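Local coordinates for protein autolysin E (Staphylococcus aureus, PDB 4PI8) that probably hydrolyses the NAG-NAM glycan strands of bacterial peptidoglycan, as a glycosidase of the lysozyme clan, at residues A164-I167 against R168-F172; V7-S10 against F11-V15; E67-V70 against N71-L74. The protein carries 1 engineered substitution. All coordinates share one frame; numbering follows the deposited sequence.

Contact 1. Residues A164-I167 against R168-F172. With AMU (N-acetyl-beta-muramic acid), chain B.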
ATOM      1  N   ALA A 164       3.645  -1.138  -8.888  1.00 12.56           N
ATOM      2  CA  ALA A 164       2.363  -1.526  -9.411  1.00 12.03           C
ATOM      3  C   ALA A 164       2.304  -2.966  -9.830  1.00 12.52           C
ATOM      4  O   ALA A 164       1.311  -3.698  -9.601  1.00 13.36           O
ATOM      5  CB  ALA A 164       1.934  -0.592 -10.567  1.00 12.42           C
ATOM      6  N   LYS A 165       3.334  -3.400 -10.554  1.00 12.08           N
ATOM      7  CA  LYS A 165       3.405  -4.774 -10.995  1.00 13.56           C
ATOM      8  C   LYS A 165       3.354  -5.755  -9.805  1.00 13.18           C
ATOM      9  O   LYS A 165       2.618  -6.758  -9.843  1.00 13.83           O
ATOM     10  CB  LYS A 165       4.693  -5.010 -11.785  1.00 15.82           C
ATOM     11  CG  LYS A 165       4.816  -6.424 -12.342  1.00 17.76           C
ATOM     12  CD  LYS A 165       6.164  -6.659 -13.073  1.00 21.87           C
ATOM     13  CE  LYS A 165       6.198  -8.100 -13.574  1.00 26.47           C
ATOM     14  NZ  LYS A 165       7.536  -8.363 -14.202  1.00 33.36           N
ATOM     15  N   PHE A 166       4.121  -5.429  -8.770  1.00 12.43           N
ATOM     16  CA  PHE A 166       4.150  -6.231  -7.537  1.00 12.86           C
ATOM     17  C   PHE A 166       2.743  -6.266  -6.885  1.00 12.72           C
ATOM     18  O   PHE A 166       2.211  -7.352  -6.529  1.00 13.54           O
ATOM     19  CB  PHE A 166       5.141  -5.676  -6.590  1.00 13.62           C
ATOM     20  CG  PHE A 166       5.122  -6.332  -5.209  1.00 14.80           C
ATOM     21  CD1 PHE A 166       5.824  -7.501  -4.974  1.00 16.21           C
ATOM     22  CD2 PHE A 166       4.401  -5.785  -4.178  1.00 14.23           C
ATOM     23  CE1 PHE A 166       5.824  -8.081  -3.691  1.00 16.24           C
ATOM     24  CE2 PHE A 166       4.404  -6.367  -2.927  1.00 16.37           C
ATOM     25  CZ  PHE A 166       5.118  -7.514  -2.703  1.00 16.52           C
ATOM     26  N   ILE A 167       2.080  -5.100  -6.719  1.00 12.21           N
ATOM     27  CA  ILE A 167       0.769  -5.073  -6.089  1.00 11.98           C
ATOM     28  C   ILE A 167      -0.226  -5.898  -6.864  1.00 12.80           C
ATOM     29  O   ILE A 167      -0.964  -6.720  -6.329  1.00 12.60           O
ATOM     30  CB  ILE A 167       0.338  -3.606  -5.898  1.00 12.43           C
ATOM     31  CG1 ILE A 167       1.255  -2.891  -4.899  1.00 12.90           C
ATOM     32  CG2 ILE A 167      -1.127  -3.536  -5.475  1.00 13.02           C
ATOM     33  CD1 ILE A 167       1.301  -1.412  -5.009  1.00 14.13           C
ATOM     34  N   ARG A 168      -0.233  -5.737  -8.184  1.00 12.20           N
ATOM     35  CA  ARG A 168      -1.106  -6.523  -9.008  1.00 12.87           C
ATOM     36  C   ARG A 168      -0.813  -8.027  -8.873  1.00 12.78           C
ATOM     37  O   ARG A 168      -1.725  -8.833  -8.670  1.00 13.51           O
ATOM     38  CB  ARG A 168      -1.004  -6.072 -10.496  1.00 13.27           C
ATOM     39  CG  ARG A 168      -1.525  -7.059 -11.558  1.00 14.41           C
ATOM     40  CD  ARG A 168      -2.949  -7.540 -11.399  1.00 14.89           C
ATOM     41  NE  ARG A 168      -3.948  -6.511 -11.551  1.00 14.27           N
ATOM     42  CZ  ARG A 168      -5.224  -6.689 -11.398  1.00 14.33           C
ATOM     43  NH1 ARG A 168      -6.112  -5.748 -11.526  1.00 14.99           N
ATOM     44  NH2 ARG A 168      -5.631  -7.940 -11.094  1.00 17.04           N
ATOM     45  N   ASN A 169       0.445  -8.385  -9.088  1.00 13.70           N
ATOM     46  CA  ASN A 169       0.788  -9.836  -9.186  1.00 15.87           C
ATOM     47  C   ASN A 169       0.731 -10.520  -7.869  1.00 15.63           C
ATOM     48  O   ASN A 169       0.355 -11.702  -7.841  1.00 17.59           O
ATOM     49  CB  ASN A 169       2.144 -10.003  -9.814  1.00 17.66           C
ATOM     50  CG  ASN A 169       2.118  -9.770 -11.305  1.00 22.04           C
ATOM     51  OD1 ASN A 169       1.101  -9.858 -11.915  1.00 29.30           O
ATOM     52  ND2 ASN A 169       3.263  -9.472 -11.863  1.00 28.55           N
ATOM     53  N   GLU A 170       1.079  -9.846  -6.780  1.00 13.80           N
ATOM     54  CA  GLU A 170       1.158 -10.525  -5.492  1.00 14.12           C
ATOM     55  C   GLU A 170      -0.045 -10.338  -4.588  1.00 14.23           C
ATOM     56  O   GLU A 170      -0.317 -11.189  -3.759  1.00 14.38           O
ATOM     57  CB  GLU A 170       2.405 -10.131  -4.720  1.00 16.88           C
ATOM     58  CG  GLU A 170       3.651 -10.349  -5.574  1.00 21.49           C
ATOM     59  CD  GLU A 170       3.795 -11.770  -6.086  1.00 30.49           C
ATOM     60  OE1 GLU A 170       3.510 -12.725  -5.306  1.00 31.04           O
ATOM     61  OE2 GLU A 170       4.199 -11.896  -7.274  1.00 39.14           O
ATOM     62  N   TYR A 171      -0.779  -9.221  -4.707  1.00 13.09           N
ATOM     63  CA  TYR A 171      -1.945  -8.940  -3.902  1.00 11.80           C
ATOM     64  C   TYR A 171      -3.218  -9.080  -4.711  1.00 12.47           C
ATOM     65  O   TYR A 171      -4.143  -9.868  -4.361  1.00 13.32           O
ATOM     66  CB  TYR A 171      -1.822  -7.570  -3.173  1.00 12.32           C
ATOM     67  CG  TYR A 171      -0.886  -7.692  -2.010  1.00 11.74           C
ATOM     68  CD1 TYR A 171       0.499  -7.654  -2.193  1.00 12.54           C
ATOM     69  CD2 TYR A 171      -1.356  -7.927  -0.728  1.00 12.51           C
ATOM     70  CE1 TYR A 171       1.399  -7.829  -1.146  1.00 13.59           C
ATOM     71  CE2 TYR A 171      -0.449  -8.139   0.318  1.00 13.02           C
ATOM     72  CZ  TYR A 171       0.895  -8.079   0.099  1.00 13.32           C
ATOM     73  OH  TYR A 171       1.752  -8.297   1.151  1.00 16.02           O
ATOM     74  N   PHE A 172      -3.380  -8.308  -5.791  1.00 12.69           N
ATOM     75  CA  PHE A 172      -4.645  -8.346  -6.492  1.00 13.15           C
ATOM     76  C   PHE A 172      -4.943  -9.756  -7.078  1.00 15.63           C
ATOM     77  O   PHE A 172      -6.074 -10.216  -7.060  1.00 18.43           O
ATOM     78  CB  PHE A 172      -4.766  -7.290  -7.587  1.00 13.12           C
ATOM     79  CG  PHE A 172      -4.665  -5.861  -7.125  1.00 13.15           C
ATOM     80  CD1 PHE A 172      -4.783  -5.506  -5.798  1.00 12.61           C
ATOM     81  CD2 PHE A 172      -4.583  -4.872  -8.063  1.00 13.12           C
ATOM     82  CE1 PHE A 172      -4.794  -4.190  -5.423  1.00 13.36           C
ATOM     83  CE2 PHE A 172      -4.623  -3.558  -7.677  1.00 13.69           C
ATOM     84  CZ  PHE A 172      -4.716  -3.189  -6.366  1.00 13.86           C
TER
HETATM   85  C1  AMU B   1       5.707  -5.512   5.663  1.00 17.17           C
HETATM   86  C2  AMU B   1       5.966  -6.393   4.476  1.00 15.82           C
HETATM   87  C3  AMU B   1       5.369  -7.789   4.716  1.00 15.15           C
HETATM   88  C4  AMU B   1       5.924  -8.332   6.053  1.00 16.34           C
HETATM   89  C5  AMU B   1       5.765  -7.298   7.130  1.00 17.36           C
HETATM   90  C6  AMU B   1       6.337  -7.785   8.464  1.00 20.32           C
HETATM   91  C7  AMU B   1       5.890  -5.896   2.029  1.00 17.75           C
HETATM   92  C8  AMU B   1       5.005  -5.374   0.918  1.00 16.92           C
HETATM   93  C9  AMU B   1       4.538  -8.986   2.796  1.00 16.20           C
HETATM   94  C10 AMU B   1       5.014  -9.234   1.418  1.00 18.61           C
HETATM   95  C11 AMU B   1       3.791 -10.193   3.358  1.00 15.74           C
HETATM   96  O1  AMU B   1       6.291  -4.231   5.488  1.00 19.05           O
HETATM   97  O3  AMU B   1       5.651  -8.682   3.643  1.00 15.06           O
HETATM   98  O4  AMU B   1       5.171  -9.531   6.300  1.00 16.45           O
HETATM   99  O5  AMU B   1       6.409  -6.103   6.763  1.00 18.33           O
HETATM  100  O6  AMU B   1       6.035  -6.902   9.550  1.00 26.13           O
HETATM  101  O7  AMU B   1       7.040  -6.218   1.820  1.00 17.14           O
HETATM  102  O10 AMU B   1       4.245  -9.017   0.434  1.00 17.97           O
HETATM  103  O11 AMU B   1       6.204  -9.722   1.246  1.00 20.01           O
HETATM  104  N2  AMU B   1       5.350  -5.848   3.240  1.00 16.19           N

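Contact 2. Residues V7-S10 against F11-V15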
ATOM      1  N   VAL A   7     -14.966 -16.447   2.492  1.00 19.66           N
ATOM      2  CA  VAL A   7     -15.288 -16.168   3.878  1.00 18.92           C
ATOM      3  C   VAL A   7     -15.003 -17.447   4.668  1.00 20.72           C
ATOM      4  O   VAL A   7     -15.758 -18.442   4.648  1.00 24.15           O
ATOM      5  CB  VAL A   7     -16.725 -15.622   4.092  1.00 20.66           C
ATOM      6  CG1 VAL A   7     -17.058 -15.466   5.531  1.00 22.12           C
ATOM      7  CG2 VAL A   7     -16.916 -14.313   3.341  1.00 20.44           C
ATOM      8  N   ASN A   8     -13.905 -17.441   5.378  1.00 17.00           N
ATOM      9  CA  ASN A   8     -13.348 -18.629   6.035  1.00 17.23           C
ATOM     10  C   ASN A   8     -13.340 -18.646   7.528  1.00 17.04           C
ATOM     11  O   ASN A   8     -13.315 -19.783   8.120  1.00 18.79           O
ATOM     12  CB  ASN A   8     -11.900 -18.804   5.558  1.00 17.16           C
ATOM     13  CG  ASN A   8     -11.789 -19.306   4.156  1.00 21.34           C
ATOM     14  OD1 ASN A   8     -12.718 -19.922   3.604  1.00 22.41           O
ATOM     15  ND2 ASN A   8     -10.657 -19.049   3.538  1.00 20.81           N
ATOM     16  N   TYR A   9     -13.321 -17.507   8.216  1.00 15.52           N
ATOM     17  CA  TYR A   9     -13.092 -17.400   9.637  1.00 14.98           C
ATOM     18  C   TYR A   9     -14.132 -16.490  10.277  1.00 16.91           C
ATOM     19  O   TYR A   9     -14.599 -15.547   9.640  1.00 16.90           O
ATOM     20  CB  TYR A   9     -11.690 -16.899   9.968  1.00 15.49           C
ATOM     21  CG  TYR A   9     -10.639 -17.858   9.598  1.00 16.23           C
ATOM     22  CD1 TYR A   9     -10.294 -18.869  10.488  1.00 16.87           C
ATOM     23  CD2 TYR A   9      -9.985 -17.837   8.382  1.00 15.33           C
ATOM     24  CE1 TYR A   9      -9.301 -19.770  10.186  1.00 18.00           C
ATOM     25  CE2 TYR A   9      -8.982 -18.764   8.094  1.00 16.26           C
ATOM     26  CZ  TYR A   9      -8.669 -19.748   8.993  1.00 15.95           C
ATOM     27  OH  TYR A   9      -7.688 -20.658   8.649  1.00 15.58           O
ATOM     28  N   SER A  10     -14.522 -16.767  11.525  1.00 18.14           N
ATOM     29  CA  SER A  10     -15.234 -15.832  12.332  1.00 18.75           C
ATOM     30  C   SER A  10     -14.307 -14.669  12.688  1.00 19.68           C
ATOM     31  O   SER A  10     -13.038 -14.786  12.696  1.00 18.50           O
ATOM     32  CB  SER A  10     -15.735 -16.433  13.651  1.00 21.43           C
ATOM     33  OG  SER A  10     -14.671 -16.753  14.497  1.00 22.55           O
ATOM     34  N   PHE A  11     -14.886 -13.527  13.027  1.00 18.42           N
ATOM     35  CA  PHE A  11     -14.057 -12.400  13.482  1.00 18.79           C
ATOM     36  C   PHE A  11     -13.212 -12.752  14.661  1.00 18.78           C
ATOM     37  O   PHE A  11     -12.027 -12.479  14.718  1.00 18.93           O
ATOM     38  CB  PHE A  11     -14.976 -11.181  13.787  1.00 19.08           C
ATOM     39  CG  PHE A  11     -14.238  -9.946  14.184  1.00 20.44           C
ATOM     40  CD1 PHE A  11     -13.449  -9.291  13.240  1.00 21.52           C
ATOM     41  CD2 PHE A  11     -14.225  -9.469  15.476  1.00 21.65           C
ATOM     42  CE1 PHE A  11     -12.736  -8.144  13.569  1.00 23.27           C
ATOM     43  CE2 PHE A  11     -13.517  -8.332  15.785  1.00 24.03           C
ATOM     44  CZ  PHE A  11     -12.781  -7.672  14.847  1.00 23.11           C
ATOM     45  N   ASP A  12     -13.812 -13.438  15.660  1.00 21.25           N
ATOM     46  CA  ASP A  12     -13.041 -13.772  16.840  1.00 21.97           C
ATOM     47  C   ASP A  12     -11.841 -14.695  16.567  1.00 19.18           C
ATOM     48  O   ASP A  12     -10.789 -14.536  17.158  1.00 19.23           O
ATOM     49  CB  ASP A  12     -13.936 -14.402  17.950  1.00 26.50           C
ATOM     50  CG  ASP A  12     -14.877 -13.384  18.587  1.00 32.29           C
ATOM     51  OD1 ASP A  12     -14.660 -12.170  18.455  1.00 32.24           O
ATOM     52  OD2 ASP A  12     -15.871 -13.822  19.219  1.00 37.37           O
ATOM     53  N   GLU A  13     -12.046 -15.623  15.626  1.00 19.38           N
ATOM     54  CA  GLU A  13     -10.960 -16.529  15.211  1.00 18.43           C
ATOM     55  C   GLU A  13      -9.831 -15.709  14.544  1.00 17.53           C
ATOM     56  O   GLU A  13      -8.669 -15.863  14.882  1.00 16.93           O
ATOM     57  CB  GLU A  13     -11.488 -17.576  14.243  1.00 20.42           C
ATOM     58  CG  GLU A  13     -12.243 -18.777  14.882  1.00 23.08           C
ATOM     59  CD  GLU A  13     -13.116 -19.545  13.915  1.00 28.97           C
ATOM     60  OE1 GLU A  13     -13.343 -19.208  12.719  1.00 22.46           O
ATOM     61  OE2 GLU A  13     -13.714 -20.552  14.415  1.00 33.31           O
ATOM     62  N   ALA A  14     -10.246 -14.784  13.669  1.00 16.23           N
ATOM     63  CA  ALA A  14      -9.258 -13.932  13.006  1.00 15.53           C
ATOM     64  C   ALA A  14      -8.468 -13.044  13.963  1.00 15.51           C
ATOM     65  O   ALA A  14      -7.261 -12.893  13.877  1.00 15.20           O
ATOM     66  CB  ALA A  14      -9.938 -13.099  11.938  1.00 16.18           C
ATOM     67  N   VAL A  15      -9.166 -12.474  14.955  1.00 15.37           N
ATOM     68  CA  VAL A  15      -8.506 -11.661  15.947  1.00 16.92           C
ATOM     69  C   VAL A  15      -7.429 -12.456  16.682  1.00 15.71           C
ATOM     70  O   VAL A  15      -6.308 -12.006  16.876  1.00 15.77           O
ATOM     71  CB  VAL A  15      -9.496 -11.064  16.961  1.00 18.80           C
ATOM     72  CG1 VAL A  15      -8.749 -10.456  18.137  1.00 19.66           C
ATOM     73  CG2 VAL A  15     -10.420 -10.084  16.288  1.00 17.99           C
TER

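Contact 3. Residues E67-V70 against N71-L74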
ATOM      1  N   GLU A  67      -3.147  12.664 -17.213  1.00 13.18           N
ATOM      2  CA  GLU A  67      -1.790  12.976 -16.736  0.70 14.61           C
ATOM      3  C   GLU A  67      -1.779  14.304 -16.000  1.00 14.16           C
ATOM      4  O   GLU A  67      -1.116  14.458 -14.979  1.00 14.40           O
ATOM      5  CB  GLU A  67      -0.759  12.894 -17.899  0.70 17.27           C
ATOM      6  CG  GLU A  67       0.686  13.327 -17.539  0.70 18.91           C
ATOM      7  CD  GLU A  67       1.681  13.095 -18.664  0.70 23.91           C
ATOM      8  OE1 GLU A  67       2.556  13.966 -18.843  0.70 31.64           O
ATOM      9  OE2 GLU A  67       1.609  12.051 -19.360  0.70 27.58           O
ATOM     10  N   SER A  68      -2.496  15.276 -16.524  1.00 14.51           N
ATOM     11  CA  SER A  68      -2.518  16.597 -15.891  1.00 16.45           C
ATOM     12  C   SER A  68      -3.156  16.530 -14.500  1.00 15.37           C
ATOM     13  O   SER A  68      -2.612  17.112 -13.546  1.00 15.36           O
ATOM     14  CB  SER A  68      -3.165  17.667 -16.742  0.51 17.65           C
ATOM     15  OG  SER A  68      -4.502  17.381 -16.927  0.51 18.58           O
ATOM     16  N   GLU A  69      -4.232  15.769 -14.344  1.00 14.48           N
ATOM     17  CA  GLU A  69      -4.869  15.606 -13.046  1.00 14.75           C
ATOM     18  C   GLU A  69      -3.966  14.865 -12.070  1.00 14.47           C
ATOM     19  O   GLU A  69      -3.853  15.259 -10.872  1.00 15.02           O
ATOM     20  CB  GLU A  69      -6.168  14.899 -13.164  1.00 15.83           C
ATOM     21  CG  GLU A  69      -7.227  15.757 -13.855  1.00 16.68           C
ATOM     22  CD  GLU A  69      -8.477  14.962 -14.099  1.00 20.73           C
ATOM     23  OE1 GLU A  69      -8.509  13.938 -14.763  1.00 17.64           O
ATOM     24  OE2 GLU A  69      -9.547  15.423 -13.616  1.00 30.36           O
ATOM     25  N   VAL A  70      -3.299  13.802 -12.504  1.00 13.32           N
ATOM     26  CA  VAL A  70      -2.394  13.071 -11.607  1.00 12.73           C
ATOM     27  C   VAL A  70      -1.224  13.980 -11.209  1.00 13.99           C
ATOM     28  O   VAL A  70      -0.827  13.998 -10.033  1.00 14.44           O
ATOM     29  CB  VAL A  70      -1.918  11.770 -12.255  1.00 12.93           C
ATOM     30  CG1 VAL A  70      -0.969  11.055 -11.329  1.00 13.55           C
ATOM     31  CG2 VAL A  70      -3.114  10.889 -12.552  1.00 12.92           C
ATOM     32  N   ASN A  71      -0.700  14.746 -12.154  1.00 13.43           N
ATOM     33  CA  ASN A  71       0.382  15.695 -11.806  1.00 13.76           C
ATOM     34  C   ASN A  71      -0.081  16.757 -10.848  1.00 14.93           C
ATOM     35  O   ASN A  71       0.718  17.174  -9.984  1.00 16.26           O
ATOM     36  CB  ASN A  71       1.042  16.260 -13.025  1.00 14.03           C
ATOM     37  CG  ASN A  71       2.070  15.298 -13.601  1.00 14.88           C
ATOM     38  OD1 ASN A  71       2.752  14.585 -12.857  1.00 14.91           O
ATOM     39  ND2 ASN A  71       2.231  15.276 -14.891  1.00 16.23           N
ATOM     40  N   GLN A  72      -1.342  17.157 -10.900  1.00 16.90           N
ATOM     41  CA  GLN A  72      -1.865  18.075  -9.846  1.00 17.14           C
ATOM     42  C   GLN A  72      -1.781  17.460  -8.499  1.00 19.75           C
ATOM     43  O   GLN A  72      -1.317  18.117  -7.525  1.00 21.13           O
ATOM     44  CB  GLN A  72      -3.350  18.303 -10.014  0.52 19.06           C
ATOM     45  CG  GLN A  72      -3.736  19.370 -10.952  0.52 20.03           C
ATOM     46  CD  GLN A  72      -5.225  19.583 -10.925  0.52 20.83           C
ATOM     47  OE1 GLN A  72      -5.841  19.962  -9.863  0.52 22.26           O
ATOM     48  NE2 GLN A  72      -5.848  19.306 -12.079  0.52 21.55           N
ATOM     49  N   LEU A  73      -2.134  16.180  -8.344  1.00 17.26           N
ATOM     50  CA  LEU A  73      -1.981  15.497  -7.061  1.00 19.50           C
ATOM     51  C   LEU A  73      -0.572  15.439  -6.614  1.00 19.27           C
ATOM     52  O   LEU A  73      -0.336  15.408  -5.445  1.00 19.87           O
ATOM     53  CB  LEU A  73      -2.571  14.074  -7.091  1.00 20.97           C
ATOM     54  CG  LEU A  73      -4.070  13.919  -7.200  1.00 22.51           C
ATOM     55  CD1 LEU A  73      -4.385  12.446  -7.215  1.00 22.42           C
ATOM     56  CD2 LEU A  73      -4.740  14.597  -6.000  1.00 23.88           C
ATOM     57  N   LEU A  74       0.398  15.289  -7.517  1.00 15.06           N
ATOM     58  CA  LEU A  74       1.763  15.118  -7.216  1.00 15.20           C
ATOM     59  C   LEU A  74       2.560  16.419  -7.043  1.00 15.21           C
ATOM     60  O   LEU A  74       3.726  16.362  -6.734  1.00 16.41           O
ATOM     61  CB  LEU A  74       2.429  14.241  -8.274  1.00 14.74           C
ATOM     62  CG  LEU A  74       1.890  12.810  -8.322  1.00 14.42           C
ATOM     63  CD1 LEU A  74       2.483  12.102  -9.509  1.00 14.59           C
ATOM     64  CD2 LEU A  74       2.182  12.084  -7.029  1.00 16.01           C
TER

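Contact 1. Residues A164-I167 against R168-F172
Ala164 O receives Arg168 N in a regular helical bond of 2.9 Å at the start of this run of helix 156-172. One residue on, Lys165 stretches out fully extended, and its CG lies 3.5 Å from Asn169 ND2, while the backbone bond from Asn169 N to Lys165 O repeats the i to i+4 pattern. Phe166 has CG anti to its own N (chi1 173°), which carries the ring along the helix surface toward the bound N-acetylmuramic acid, whose O10 lies 3.6 Å from Phe166 CZ near the ring's plane. Glu170 CB sits over one face of that ring, a CH-pi contact 4.3 Å from the centroid, and the Tyr171 ring meets it obliquely, with Phe166 CE2 3.8 Å from Tyr171 CE1. At Ile167 the usual bond is joined by a second: its carbonyl oxygen accepts from both Tyr171 N (3.0 Å) and Phe172 N (2.9 Å), the latter lying in the carbonyl plane. The same residue lays CG2 over a face of the Phe172 ring. Tyr171 OH donates to O10 of the muramic acid at 2.7 Å; His192 stacks on the Tyr171 ring. The result is a pi-type turn ending a helix that supplies two aromatic walls to the glycan-binding pocket.

Contact 2. Residues V7-S10 against F11-V15
Ser10 and Glu13 bond to each other twice, each giving its backbone N-H to the other's side chain. Glu13 N donates to Ser10 OG at 3.1 Å, and Ser10 N donates in return to Glu13 OE1 at 3.0 Å in a fairly straight bond. This second bond reaches the carboxylate from above its plane, 41° out of it. Ser10 OG stands between its own N and carbonyl carbon (chi1 67°), a rotation that turns the hydroxyl oxygen toward the first turn of the helix. Glu13 CG lies anti to its own carbonyl carbon, which directs the otherwise extended chain back toward Ser10, with Glu13 CG 3.2 Å from Ser10 OG. The exchange is a capping box, with Ser10 as N-cap of helix 11-18. It occupies an N-H of the first turn that has no earlier helical carbonyl to meet, and the acidic group near this helix end would probably also interact favourably with the helix dipole. Tyr9 packs beside the box: its CD1 is 3.8 Å from Glu13 OE1, and the planes of ring and carboxylate stand nearly perpendicular, at 85°. Ala14 N donates to Ser10 O at 3.0 Å, the first regular bond of the helix. On the chain before the box, Tyr9 is joined through its backbone to Lys228, and within the box's span the Phe11 ring meets Tyr227 edge-to-face.

Contact 3. Residues E67-V70 against N71-L74
Asn71 packs against Glu67 one helical turn earlier, and the two are also joined by the first of four backbone bonds in helix 67-74. These hydrogen bonds link residues four apart, from Asn71 N to Glu67 O, Gln72 N to Ser68 O, Leu73 N to Glu69 O and Leu74 N to Val70 O, with N to O distances of 2.9 to 3.2 Å. The last is the most bent of the four, with 141° at the hydrogen.

Among the polar side chains, those of Glu67 and Asn71 run side by side in the same direction in the modelled conformer of Glu67, one of two, with Asn71 ND2 3.6 Å from Glu67 CG. Asn71 has CG anti to its carbonyl carbon (chi1 -81°), and from this position its OD1 accepts from Gly84 N, at the start of helix 84-94.

The apolar contact joins Val70 and Leu74, also side by side, with CG1 of the valine 4.0 Å from CD1 of the leucine. Both side chains touch Val102 of helix 98-108, while Leu73 reaches Ser211 of helix 200-215. The chemistry thus divides the short helix: Val70 and Leu74 form a buried apolar strip against neighbouring helices, while Asn71 uses its amide oxygen to fasten the helix to the start of helix 84-94.

From the N terminus the chain meets contact 2 (7-15) first, then contact 3 (67-74) and finally contact 1 (164-172). Each is local to one helix or its cap, so none closes a long loop, and the three follow in series without nesting or crossing. Contacts 2 and 3 lie on opposite sides of the chain's centre, about 40 Å apart between centres; contact 1 is nearer the middle, its centre about 25 Å from that of contact 2 and 23 Å from that of contact 3. Contact 2 joins the N-terminal segment to the C-terminal tail. Contacts 1 and 3 both pack on helices 84-94 and 98-108, which thereby connect the outlying helix 67-74 with the glycan pocket's helix 156-172.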